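Local coordinates for protein cystathionine gamma-synthase (PDB 6LD7) that probably makes cystathionine in the methionine biosynthesis pathway as a pyridoxal 5'-phosphate-dependent enzyme of the trans-sulfuration family, at residues 80-86 against 218-224; 103-108 against 149-155; 163-167 against 299-304. The protein carries 1 engineered substitution. All coordinates share one frame; numbering follows the deposited sequence.

Interaction 1: 80-86 against 218-224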
loop_
_atom_site.group_PDB
_atom_site.type_symbol
_atom_site.label_atom_id
_atom_site.label_comp_id
_atom_site.label_asym_id
_atom_site.label_seq_id
_atom_site.Cartn_x
_atom_site.Cartn_y
_atom_site.Cartn_z
ATOM N N GLY C 80 10.829 22.961 11.810
ATOM C CA GLY C 80 10.837 21.620 11.185
ATOM C C GLY C 80 9.963 20.667 12.000
ATOM O O GLY C 80 9.579 21.008 13.198
ATOM N N GLY C 81 9.667 19.524 11.418
ATOM C CA GLY C 81 8.824 18.488 12.021
ATOM C C GLY C 81 9.502 17.138 12.002
ATOM O O GLY C 81 10.205 16.856 11.043
ATOM N N VAL C 82 9.279 16.350 13.044
ATOM C CA VAL C 82 9.701 14.943 13.101
ATOM C C VAL C 82 8.431 14.123 13.168
ATOM O O VAL C 82 7.576 14.466 13.962
ATOM C CB VAL C 82 10.605 14.700 14.319
ATOM C CG1 VAL C 82 11.054 13.281 14.429
ATOM C CG2 VAL C 82 11.821 15.552 14.201
ATOM N N ILE C 83 8.381 13.045 12.397
ATOM C CA ILE C 83 7.220 12.136 12.309
ATOM C C ILE C 83 7.571 10.823 13.035
ATOM O O ILE C 83 8.538 10.129 12.637
ATOM C CB ILE C 83 6.840 11.933 10.828
ATOM C CG1 ILE C 83 6.508 13.251 10.080
ATOM C CG2 ILE C 83 5.669 10.970 10.726
ATOM C CD1 ILE C 83 5.431 14.101 10.686
ATOM N N THR C 84 6.712 10.398 13.963
ATOM C CA THR C 84 6.925 9.216 14.806
ATOM C C THR C 84 5.939 8.144 14.417
ATOM O O THR C 84 4.857 8.427 13.806
ATOM C CB THR C 84 6.885 9.640 16.294
ATOM O OG1 THR C 84 5.604 10.198 16.607
ATOM C CG2 THR C 84 7.970 10.658 16.604
ATOM N N SER C 85 6.224 6.944 14.856
ATOM C CA SER C 85 5.351 5.794 14.583
ATOM C C SER C 85 4.039 5.867 15.365
ATOM O O SER C 85 3.089 5.282 14.858
ATOM C CB SER C 85 6.097 4.491 14.862
ATOM O OG SER C 85 6.397 4.518 16.244
ATOM N N THR C 86 3.967 6.602 16.474
ATOM C CA THR C 86 2.708 6.869 17.194
ATOM C C THR C 86 2.741 8.219 17.870
ATOM O O THR C 86 3.867 8.838 18.063
ATOM C CB THR C 86 2.503 5.785 18.258
ATOM O OG1 THR C 86 3.457 5.867 19.311
ATOM C CG2 THR C 86 2.596 4.381 17.682
ATOM N N VAL C 218 -1.777 5.003 12.564
ATOM C CA VAL C 218 -1.390 5.446 13.893
ATOM C C VAL C 218 -0.081 6.186 13.623
ATOM O O VAL C 218 0.709 5.634 12.909
ATOM C CB VAL C 218 -1.265 4.285 14.890
ATOM C CG1 VAL C 218 -0.686 4.715 16.246
ATOM C CG2 VAL C 218 -2.571 3.553 15.109
ATOM N N GLY C 219 0.086 7.423 14.121
ATOM C CA GLY C 219 1.292 8.247 13.883
ATOM C C GLY C 219 1.370 9.416 14.870
ATOM O O GLY C 219 0.374 9.746 15.470
ATOM N N GLY C 220 2.534 10.059 14.971
ATOM C CA GLY C 220 2.758 11.281 15.716
ATOM C C GLY C 220 3.627 12.238 14.968
ATOM O O GLY C 220 4.209 11.872 13.927
ATOM N N ALA C 221 3.735 13.437 15.516
ATOM C CA ALA C 221 4.558 14.517 14.984
ATOM C C ALA C 221 4.948 15.464 16.119
ATOM O O ALA C 221 4.170 15.651 17.075
ATOM C CB ALA C 221 3.722 15.158 13.893
ATOM N N VAL C 222 6.139 16.009 16.013
ATOM C CA VAL C 222 6.609 17.077 16.862
ATOM C C VAL C 222 7.167 18.138 15.952
ATOM O O VAL C 222 7.987 17.834 15.068
ATOM C CB VAL C 222 7.737 16.621 17.810
ATOM C CG1 VAL C 222 7.977 17.692 18.833
ATOM C CG2 VAL C 222 7.371 15.377 18.466
ATOM N N VAL C 223 6.765 19.352 16.230
ATOM C CA VAL C 223 7.244 20.538 15.539
ATOM C C VAL C 223 7.890 21.441 16.594
ATOM O O VAL C 223 7.284 21.766 17.617
ATOM C CB VAL C 223 6.097 21.214 14.761
ATOM C CG1 VAL C 223 6.572 22.516 14.164
ATOM C CG2 VAL C 223 5.542 20.326 13.638
ATOM N N ALA C 224 9.117 21.833 16.324
ATOM C CA ALA C 224 9.872 22.780 17.144
ATOM C C ALA C 224 9.838 24.159 16.506
ATOM O O ALA C 224 9.999 24.253 15.281
ATOM C CB ALA C 224 11.277 22.337 17.363
#
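V82 and V222 face each other as an antiparallel hydrogen-bonded pair: V82 N gives its hydrogen to V222 O at 2.8 Å, and V222 N returns one to V82 O at 2.9 Å. Two residues on, T84 and G220 repeat the exchange, T84 N to G220 O at 2.9 Å and G220 N to T84 O at 3.1 Å. Between the hydrogen-bonded pairs lie the non-hydrogen-bonded pairs G81–V223 and I83–A221, where CA-H groups turn to carbonyl oxygens; A221 CA is 3.2 Å from V82 O.

Among side chains, I83 brings its CD1 to 3.8 Å from A221 CB, on the face covered by helix 63-76. V82 and V222 use the other face, under helices 87-98 and 227-240. Past the strand, T86 and V218 lie side by side, CG2 of T86 on CG1 of V218.

Two threonine hydroxyls act at and just past the end of strand 80-84. With chi1 at 61°, T84 OG1 sits between its own N and C, over the backbone of G220, and donates to T86 O at 2.6 Å. T86 is the N-cap residue of helix 87-98; its OG1 is hydrogen-bonded to G89 N and to G241 O of the second subunit. Strand 220-224, the one strand that runs against the others, is paired here with 80-84, the outermost strand within the chain, in the seven-stranded sheet of the fold-type I PLP-dependent enzymes.

Interaction 2: 103-108 against 149-155; sequences DTLVVP and PKLVLIE
Strands 104-108 and 151-155 are parallel neighbours inside the seven-stranded mixed sheet of the large PLP-binding domain, an alpha/beta core of the fold-type I enzymes. Their short axes run 14° apart and approach to 4.7 Å. Strand 129-133 borders 104-108 on its other edge, and 180-184 borders 151-155.

The backbone ladder is parallel and staggered. V106 bonds to the partner strand through both its N and its O: V106 N donates to L151 O at 2.9 Å, and V106 O accepts from L153 N at 2.9 Å. At the N-terminal ends of the strands T104 O receives K150 N at 2.8 Å, with a weak second bond from L151 N.

Side chains alternate between the two faces. L105 and L151 lie alongside each other on one, CD1 of L105 meeting CG of L151 at 3.7 Å; both have CG anti to the backbone N (chi1 166° and 179°), which carries the two branched ends out in the same direction. F119 of helix 113-124 covers L105 on this face and also touches L153. On the opposite face V106 turns its CB to CG2 of V152, while its CG2 presses on the ring of P149.

Just before strand 104-108, D103 runs side by side with K150 through their aliphatic parts. Their charges stay short of a salt bridge, and D103 OD2 is instead held by Q100 N. At the end of strand 104-108 the P108 ring crosses L153 at about a right angle; its CD and CG touch the carbonyl oxygen, P108 CD standing 3.1 Å from L153 O.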
loop_
_atom_site.group_PDB
_atom_site.type_symbol
_atom_site.label_atom_id
_atom_site.label_comp_id
_atom_site.label_asym_id
_atom_site.label_seq_id
_atom_site.Cartn_x
_atom_site.Cartn_y
_atom_site.Cartn_z
ATOM N N ASP C 103 15.721 16.876 36.549
ATOM C CA ASP C 103 14.793 17.845 35.926
ATOM C C ASP C 103 13.390 17.464 36.387
ATOM O O ASP C 103 13.091 16.300 36.603
ATOM C CB ASP C 103 14.754 17.829 34.405
ATOM C CG ASP C 103 16.000 18.336 33.756
ATOM O OD1 ASP C 103 16.743 18.955 34.463
ATOM O OD2 ASP C 103 16.222 18.076 32.535
ATOM N N THR C 104 12.508 18.450 36.351
ATOM C CA THR C 104 11.100 18.288 36.705
ATOM C C THR C 104 10.265 18.647 35.487
ATOM O O THR C 104 10.545 19.645 34.803
ATOM C CB THR C 104 10.790 19.171 37.942
ATOM O OG1 THR C 104 11.407 18.602 39.104
ATOM C CG2 THR C 104 9.325 19.141 38.237
ATOM N N LEU C 105 9.203 17.909 35.329
ATOM C CA LEU C 105 8.199 18.102 34.282
ATOM C C LEU C 105 6.876 18.446 34.978
ATOM O O LEU C 105 6.439 17.708 35.894
ATOM C CB LEU C 105 8.037 16.795 33.499
ATOM C CG LEU C 105 6.800 16.726 32.606
ATOM C CD1 LEU C 105 7.014 17.655 31.415
ATOM C CD2 LEU C 105 6.550 15.285 32.107
ATOM N N VAL C 106 6.227 19.474 34.476
ATOM C CA VAL C 106 4.876 19.819 34.943
ATOM C C VAL C 106 3.860 19.262 33.958
ATOM O O VAL C 106 3.985 19.510 32.809
ATOM C CB VAL C 106 4.727 21.340 35.073
ATOM C CG1 VAL C 106 3.361 21.660 35.611
ATOM C CG2 VAL C 106 5.816 21.901 35.947
ATOM N N VAL C 107 2.863 18.562 34.469
ATOM C CA VAL C 107 1.810 17.846 33.707
ATOM C C VAL C 107 0.461 18.344 34.174
ATOM O O VAL C 107 0.233 18.418 35.371
ATOM C CB VAL C 107 1.953 16.355 34.031
ATOM C CG1 VAL C 107 0.871 15.575 33.404
ATOM C CG2 VAL C 107 3.293 15.921 33.514
ATOM N N PRO C 108 -0.497 18.578 33.264
ATOM C CA PRO C 108 -1.856 18.897 33.657
ATOM C C PRO C 108 -2.470 17.728 34.423
ATOM O O PRO C 108 -2.264 16.631 34.002
ATOM C CB PRO C 108 -2.625 19.078 32.345
ATOM C CG PRO C 108 -1.524 19.363 31.351
ATOM C CD PRO C 108 -0.316 18.550 31.813
ATOM N N PRO C 149 10.775 24.219 36.982
ATOM C CA PRO C 149 10.710 22.991 36.196
ATOM C C PRO C 149 11.460 23.161 34.880
ATOM O O PRO C 149 11.665 24.277 34.412
ATOM C CB PRO C 149 9.198 22.782 35.992
ATOM C CG PRO C 149 8.610 24.172 36.098
ATOM C CD PRO C 149 9.520 24.951 37.033
ATOM N N LYS C 150 11.849 22.057 34.241
ATOM C CA LYS C 150 12.519 22.171 32.930
ATOM C C LYS C 150 11.467 22.339 31.839
ATOM O O LYS C 150 11.733 22.967 30.787
ATOM C CB LYS C 150 13.321 20.898 32.689
ATOM C CG LYS C 150 14.085 20.890 31.386
ATOM C CD LYS C 150 15.267 21.795 31.480
ATOM C CE LYS C 150 15.699 22.152 30.094
ATOM N NZ LYS C 150 16.663 21.144 29.701
ATOM N N LEU C 151 10.347 21.651 31.975
ATOM C CA LEU C 151 9.403 21.522 30.846
ATOM C C LEU C 151 8.030 21.554 31.448
ATOM O O LEU C 151 7.850 20.866 32.468
ATOM C CB LEU C 151 9.643 20.152 30.143
ATOM C CG LEU C 151 8.748 19.821 28.953
ATOM C CD1 LEU C 151 8.938 20.874 27.893
ATOM C CD2 LEU C 151 9.137 18.438 28.385
ATOM N N VAL C 152 7.107 22.191 30.746
ATOM C CA VAL C 152 5.667 22.225 31.093
ATOM C C VAL C 152 4.892 21.732 29.906
ATOM O O VAL C 152 5.092 22.254 28.826
ATOM C CB VAL C 152 5.224 23.661 31.424
ATOM C CG1 VAL C 152 3.742 23.694 31.690
ATOM C CG2 VAL C 152 6.024 24.216 32.550
ATOM N N LEU C 153 4.034 20.781 30.148
ATOM C CA LEU C 153 3.142 20.209 29.129
ATOM C C LEU C 153 1.776 20.908 29.282
ATOM O O LEU C 153 1.196 20.909 30.419
ATOM C CB LEU C 153 3.016 18.684 29.280
ATOM C CG LEU C 153 1.845 18.031 28.529
ATOM C CD1 LEU C 153 2.100 18.059 27.056
ATOM C CD2 LEU C 153 1.634 16.577 28.961
ATOM N N ILE C 154 1.233 21.352 28.149
ATOM C CA ILE C 154 -0.144 21.854 28.067
ATOM C C ILE C 154 -0.946 20.984 27.131
ATOM O O ILE C 154 -0.489 20.744 26.013
ATOM C CB ILE C 154 -0.133 23.280 27.574
ATOM C CG1 ILE C 154 0.755 24.157 28.419
ATOM C CG2 ILE C 154 -1.531 23.808 27.447
ATOM C CD1 ILE C 154 0.970 25.466 27.803
ATOM N N GLU C 155 -2.145 20.610 27.523
ATOM C CA GLU C 155 -3.045 19.865 26.611
ATOM C C GLU C 155 -4.376 20.603 26.607
ATOM O O GLU C 155 -5.184 20.585 27.631
ATOM C CB GLU C 155 -3.181 18.414 27.043
ATOM C CG GLU C 155 -4.033 17.561 26.111
ATOM C CD GLU C 155 -4.249 16.155 26.643
ATOM O OE1 GLU C 155 -5.417 15.638 26.380
ATOM O OE2 GLU C 155 -3.245 15.593 27.335
#

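Interaction 3: 163-167 against 299-304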
loop_
_atom_site.group_PDB
_atom_site.type_symbol
_atom_site.label_atom_id
_atom_site.label_comp_id
_atom_site.label_asym_id
_atom_site.label_seq_id
_atom_site.Cartn_x
_atom_site.Cartn_y
_atom_site.Cartn_z
ATOM N N ARG C 163 -11.789 21.471 29.028
ATOM C CA ARG C 163 -11.182 22.622 29.763
ATOM C C ARG C 163 -10.193 23.296 28.849
ATOM O O ARG C 163 -9.431 22.614 28.105
ATOM C CB ARG C 163 -10.483 22.211 31.078
ATOM C CG ARG C 163 -11.315 21.332 32.017
ATOM C CD ARG C 163 -12.289 22.166 32.821
ATOM N NE ARG C 163 -13.590 22.204 32.246
ATOM C CZ ARG C 163 -14.804 21.916 32.817
ATOM N NH1 ARG C 163 -14.991 21.518 34.077
ATOM N NH2 ARG C 163 -15.856 22.077 32.031
ATOM N N ILE C 164 -10.212 24.614 28.874
ATOM C CA ILE C 164 -9.329 25.435 28.034
ATOM C C ILE C 164 -8.201 25.973 28.885
ATOM O O ILE C 164 -8.457 26.638 29.878
ATOM C CB ILE C 164 -10.184 26.521 27.406
ATOM C CG1 ILE C 164 -11.465 25.963 26.756
ATOM C CG2 ILE C 164 -9.397 27.335 26.420
ATOM C CD1 ILE C 164 -11.213 25.086 25.581
ATOM N N THR C 165 -6.968 25.750 28.498
ATOM C CA THR C 165 -5.824 26.378 29.140
ATOM C C THR C 165 -5.453 27.592 28.322
ATOM O O THR C 165 -5.369 27.512 27.054
ATOM C CB THR C 165 -4.630 25.428 29.158
ATOM O OG1 THR C 165 -5.051 24.227 29.802
ATOM C CG2 THR C 165 -3.430 26.033 29.819
ATOM N N ASP C 166 -5.101 28.648 29.036
ATOM C CA ASP C 166 -4.761 29.947 28.418
ATOM C C ASP C 166 -3.316 29.902 27.991
ATOM O O ASP C 166 -2.387 29.953 28.831
ATOM C CB ASP C 166 -5.150 31.055 29.392
ATOM C CG ASP C 166 -4.790 32.453 28.928
ATOM O OD1 ASP C 166 -3.951 32.625 27.946
ATOM O OD2 ASP C 166 -5.380 33.350 29.543
ATOM N N LEU C 167 -3.098 29.725 26.704
ATOM C CA LEU C 167 -1.728 29.524 26.178
ATOM C C LEU C 167 -0.843 30.705 26.553
ATOM O O LEU C 167 0.325 30.488 26.997
ATOM C CB LEU C 167 -1.778 29.323 24.654
ATOM C CG LEU C 167 -2.423 28.002 24.209
ATOM C CD1 LEU C 167 -2.523 27.928 22.706
ATOM C CD2 LEU C 167 -1.611 26.822 24.729
ATOM N N LEU C 299 -12.081 32.580 26.121
ATOM C CA LEU C 299 -10.667 32.279 25.862
ATOM C C LEU C 299 -10.531 31.383 24.602
ATOM O O LEU C 299 -9.766 31.739 23.669
ATOM C CB LEU C 299 -10.151 31.626 27.151
ATOM C CG LEU C 299 -8.789 30.967 26.997
ATOM C CD1 LEU C 299 -7.770 32.047 26.670
ATOM C CD2 LEU C 299 -8.482 30.224 28.304
ATOM N N ALA C 300 -11.414 30.405 24.443
ATOM C CA ALA C 300 -11.378 29.526 23.258
ATOM C C ALA C 300 -11.677 30.370 22.020
ATOM O O ALA C 300 -11.045 30.103 20.966
ATOM C CB ALA C 300 -12.357 28.409 23.458
ATOM N N ALA C 301 -12.616 31.319 22.094
ATOM C CA ALA C 301 -13.005 32.171 20.924
ATOM C C ALA C 301 -11.793 33.001 20.519
ATOM O O ALA C 301 -11.623 33.206 19.371
ATOM C CB ALA C 301 -14.197 33.107 21.249
ATOM N N ARG C 302 -10.891 33.352 21.421
ATOM C CA ARG C 302 -9.687 34.156 21.038
ATOM C C ARG C 302 -8.501 33.269 20.685
ATOM O O ARG C 302 -7.811 33.698 19.840
ATOM C CB ARG C 302 -9.236 35.132 22.147
ATOM C CG ARG C 302 -10.280 36.247 22.285
ATOM C CD ARG C 302 -10.265 37.381 21.237
ATOM N NE ARG C 302 -9.136 38.261 21.610
ATOM C CZ ARG C 302 -9.079 39.074 22.692
ATOM N NH1 ARG C 302 -7.969 39.751 22.960
ATOM N NH2 ARG C 302 -10.125 39.236 23.491
ATOM N N GLN C 303 -8.188 32.166 21.373
ATOM C CA GLN C 303 -6.923 31.520 21.032
ATOM C C GLN C 303 -7.092 30.409 19.970
ATOM O O GLN C 303 -6.088 29.905 19.555
ATOM C CB GLN C 303 -6.222 31.040 22.281
ATOM C CG GLN C 303 -6.727 29.782 22.860
ATOM C CD GLN C 303 -5.969 29.333 24.097
ATOM O OE1 GLN C 303 -5.239 30.071 24.737
ATOM N NE2 GLN C 303 -6.338 28.162 24.564
ATOM N N GLN C 304 -8.311 30.051 19.582
ATOM C CA GLN C 304 -8.672 28.967 18.654
ATOM C C GLN C 304 -9.333 29.617 17.416
ATOM O O GLN C 304 -9.987 30.628 17.604
ATOM C CB GLN C 304 -9.631 27.917 19.268
ATOM C CG GLN C 304 -9.176 27.314 20.588
ATOM C CD GLN C 304 -10.168 26.362 21.221
ATOM O OE1 GLN C 304 -9.938 25.970 22.369
ATOM N NE2 GLN C 304 -11.264 25.989 20.526
HETATM O O HOH W 1 -4.049 32.452 25.166
#
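L299 opens the contact from helix 297-303 by setting its two methyls against the loop 163-167. CD2 lies 3.6 Å from I164 CG2, the two side chains sliding past each other in opposite directions, and it also meets CB of D166. L299 crosses the D166 side chain at about a right angle, CD1 by its carboxylate carbon. One turn of helix is closed by the L299 carbonyl, whose oxygen accepts both R302 N and Q303 N.

A300 adds its methyl to the same apolar patch, CB facing I164 CD1 at 4.1 Å. I164 thus spreads its branches along the helix, CG2 toward L299 and Q303 and CD1 toward A300 and Q304.

Q303 makes the polar join. Its CG occupies the position between backbone N and carbonyl carbon (chi1 79°), and the chain then extends straight to the loop, where the amide bonds with both ends. NE2 donates to T165 O at 2.7 Å, nearly straight at 173° and close to the amide plane; OE1 accepts L167 N at 2.9 Å, in its carbonyl plane and on a lone pair. These two bonds fix the rotation of the amide against the backbone on either side of D166. The loop is here the connection from strand 151-155 to helix 167-176 in the alpha/beta domain, and D166 is the N-cap of that helix, its OD1 bound to F169 N. A water donates to D166 OD1 at 2.8 Å and to Q303 OE1 at 2.7 Å, bridging the cap to the glutamine. The L167 side chain crosses that of Q303 at about a right angle, CG near OE1.

Q304, the first residue to leave helical geometry, brings OE1 to 3.6 Å from I164 CD1, while its NE2 is bonded to G306 O.

How the interactions relate
Interactions 1 and 2 belong to one seven-stranded sheet, with 80-84 at its edge and 104-108 next to the opposite edge strand; their centres are 19 Å apart and their nearest atoms about 10 Å. Along the chain interaction 2 is nested within the loop closed by 80-86 and 218-224 and closes before interaction 3 opens, while interaction 3 crosses interaction 1. Interactions 2 and 3 meet directly: I154 CG2 packs on T165 CG2 at 3.8 Å. Interaction 3, its centre 24 Å from that of interaction 1, joins the connection leaving strand 151-155 to helix 297-303, so the sheet's interior is linked to a later part of the chain.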